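Local coordinates for protein ribulose-1,5-bisphosphate carboxylase/oxygenase large subunit (Rhodopseudomonas palustris, PDB 3QFW) that is a Rubisco-like protein with a TIM-barrel catalytic domain that probably catalyses a reaction other than the carbon fixation of true Rubisco, at residues 203-208 / 213-218. Residues are numbered along the deposited sequence; the frame is centred on the assembly and turned at random.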
loop_
_atom_site.group_PDB
_atom_site.type_symbol
_atom_site.label_atom_id
_atom_site.label_comp_id
_atom_site.label_asym_id
_atom_site.label_seq_id
_atom_site.Cartn_x
_atom_site.Cartn_y
_atom_site.Cartn_z
ATOM N N PRO B 203 9.004 -10.385 -16.221
ATOM C CA PRO B 203 7.769 -9.664 -16.562
ATOM C C PRO B 203 7.009 -9.201 -15.315
ATOM O O PRO B 203 7.086 -9.842 -14.262
ATOM C CB PRO B 203 6.950 -10.709 -17.323
ATOM C CG PRO B 203 7.497 -12.018 -16.859
ATOM C CD PRO B 203 8.955 -11.794 -16.637
ATOM N N ASN B 204 6.290 -8.089 -15.431
ATOM C CA ASN B 204 5.588 -7.538 -14.281
ATOM C C ASN B 204 4.209 -8.151 -14.118
ATOM O O ASN B 204 3.339 -7.960 -14.971
ATOM C CB ASN B 204 5.476 -6.013 -14.378
ATOM C CG ASN B 204 4.812 -5.406 -13.154
ATOM O OD1 ASN B 204 5.311 -5.548 -12.038
ATOM N ND2 ASN B 204 3.673 -4.733 -13.357
ATOM N N ILE B 205 4.005 -8.893 -13.034
ATOM C CA ILE B 205 2.670 -9.421 -12.731
ATOM C C ILE B 205 1.852 -8.458 -11.865
ATOM O O ILE B 205 2.403 -7.782 -10.999
ATOM C CB ILE B 205 2.719 -10.822 -12.105
ATOM C CG1 ILE B 205 3.542 -10.808 -10.814
ATOM C CG2 ILE B 205 3.315 -11.805 -13.107
ATOM C CD1 ILE B 205 3.308 -12.016 -9.938
ATOM N N SER B 206 0.537 -8.433 -12.101
ATOM C CA SER B 206 -0.327 -7.324 -11.697
ATOM C C SER B 206 -1.732 -7.744 -11.253
ATOM O O SER B 206 -2.187 -8.849 -11.551
ATOM C CB SER B 206 -0.501 -6.382 -12.899
ATOM O OG SER B 206 -0.257 -5.047 -12.530
ATOM N N GLY B 207 -2.421 -6.838 -10.562
ATOM C CA GLY B 207 -3.848 -6.985 -10.297
ATOM C C GLY B 207 -4.190 -7.686 -8.993
ATOM O O GLY B 207 -3.486 -7.533 -7.998
ATOM N N THR B 208 -5.282 -8.452 -8.994
ATOM C CA THR B 208 -5.679 -9.224 -7.814
ATOM C C THR B 208 -4.799 -10.461 -7.727
ATOM O O THR B 208 -4.070 -10.772 -8.663
ATOM C CB THR B 208 -7.132 -9.729 -7.908
ATOM O OG1 THR B 208 -7.229 -10.705 -8.954
ATOM C CG2 THR B 208 -8.125 -8.577 -8.172
ATOM N N ARG B 213 -1.702 -14.970 -10.156
ATOM C CA ARG B 213 -1.458 -16.398 -10.337
ATOM C C ARG B 213 -1.627 -16.819 -11.790
ATOM O O ARG B 213 -0.897 -17.681 -12.271
ATOM C CB ARG B 213 -2.373 -17.252 -9.459
ATOM C CG ARG B 213 -2.171 -17.105 -7.957
ATOM C CD ARG B 213 -3.188 -17.952 -7.183
ATOM N NE ARG B 213 -2.805 -18.130 -5.782
ATOM C CZ ARG B 213 -3.649 -18.083 -4.755
ATOM N NH1 ARG B 213 -4.939 -17.860 -4.957
ATOM N NH2 ARG B 213 -3.203 -18.259 -3.518
ATOM N N ARG B 214 -2.600 -16.229 -12.480
ATOM C CA ARG B 214 -2.794 -16.497 -13.903
ATOM C C ARG B 214 -1.558 -16.081 -14.681
ATOM O O ARG B 214 -1.073 -16.811 -15.547
ATOM C CB ARG B 214 -4.010 -15.734 -14.437
ATOM C CG ARG B 214 -4.263 -15.907 -15.937
ATOM C CD ARG B 214 -5.507 -15.122 -16.373
ATOM N NE ARG B 214 -6.644 -15.387 -15.494
ATOM C CZ ARG B 214 -7.768 -15.989 -15.876
ATOM N NH1 ARG B 214 -7.921 -16.382 -17.135
ATOM N NH2 ARG B 214 -8.744 -16.190 -15.001
ATOM N N GLN B 215 -1.053 -14.895 -14.368
ATOM C CA GLN B 215 0.131 -14.377 -15.038
ATOM C C GLN B 215 1.379 -15.192 -14.699
ATOM O O GLN B 215 2.266 -15.360 -15.541
ATOM C CB GLN B 215 0.312 -12.889 -14.740
ATOM C CG GLN B 215 -0.688 -12.030 -15.512
ATOM C CD GLN B 215 -0.896 -10.653 -14.919
ATOM O OE1 GLN B 215 0.001 -10.076 -14.306
ATOM N NE2 GLN B 215 -2.104 -10.121 -15.096
ATOM N N LEU B 216 1.435 -15.703 -13.474
ATOM C CA LEU B 216 2.518 -16.599 -13.076
ATOM C C LEU B 216 2.415 -17.890 -13.877
ATOM O O LEU B 216 3.427 -18.487 -14.251
ATOM C CB LEU B 216 2.439 -16.910 -11.581
ATOM C CG LEU B 216 3.544 -17.838 -11.062
ATOM C CD1 LEU B 216 4.887 -17.173 -11.241
ATOM C CD2 LEU B 216 3.307 -18.200 -9.610
ATOM N N GLY B 217 1.182 -18.319 -14.133
ATOM C CA GLY B 217 0.940 -19.476 -14.977
ATOM C C GLY B 217 1.581 -19.333 -16.346
ATOM O O GLY B 217 2.228 -20.258 -16.839
ATOM N N VAL B 218 1.398 -18.169 -16.963
ATOM C CA VAL B 218 1.996 -17.887 -18.263
ATOM C C VAL B 218 3.523 -17.921 -18.179
ATOM O O VAL B 218 4.187 -18.524 -19.020
ATOM C CB VAL B 218 1.539 -16.517 -18.812
ATOM C CG1 VAL B 218 2.299 -16.166 -20.092
ATOM C CG2 VAL B 218 0.023 -16.504 -19.044
HETATM O O HOH W 1 -3.705 -7.605 -13.989
#
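The backbone N of Ser206 donates to OE1 of Gln215 over 2.8 Å, the single direct hydrogen bond between the two segments, by which a helix side chain holds the loop that leads into its own helix. It is a compact example of how a beta-alpha unit of a TIM barrel is tied together: residues 203-208 follow strand 200-202, and helix 209-222 packs back against them. The bond is bent, with 143° at the hydrogen, and the donor stands 22° from the carbonyl plane of the amide. The other end of that amide works through solvent: NE2 of Gln215 donates to a water 3.2 Å away, which in turn gives a weak hydrogen bond to the carbonyl O of Ser206. Both polar backbone atoms of Ser206 are thus met by one side chain, directly at N and by way of water at O, which should fix the amide's rotation. Gln215 gets there because CG lies anti to its own carbonyl carbon (chi1 -75°) and the chain beyond CG is extended, which carries the amide to the backbone of Ser206. Were Gln215 cut back to an alanine, the amide N of Ser206 would probably lose its acceptor and the bridging water one of its partners. Phe177 of helix 177-195 touches both Ile205 and Gln215, and Ile205 also meets Val229 of the next strand. Gln82 of the second subunit packs on Ser206, so both the barrel and the partner chain help to bury the contact. The aliphatic base of Gln215 packs as well, CB lying 3.6 Å from CG2 of Ile205, while its OE1 comes within 3.2 Å of CA of Ile205.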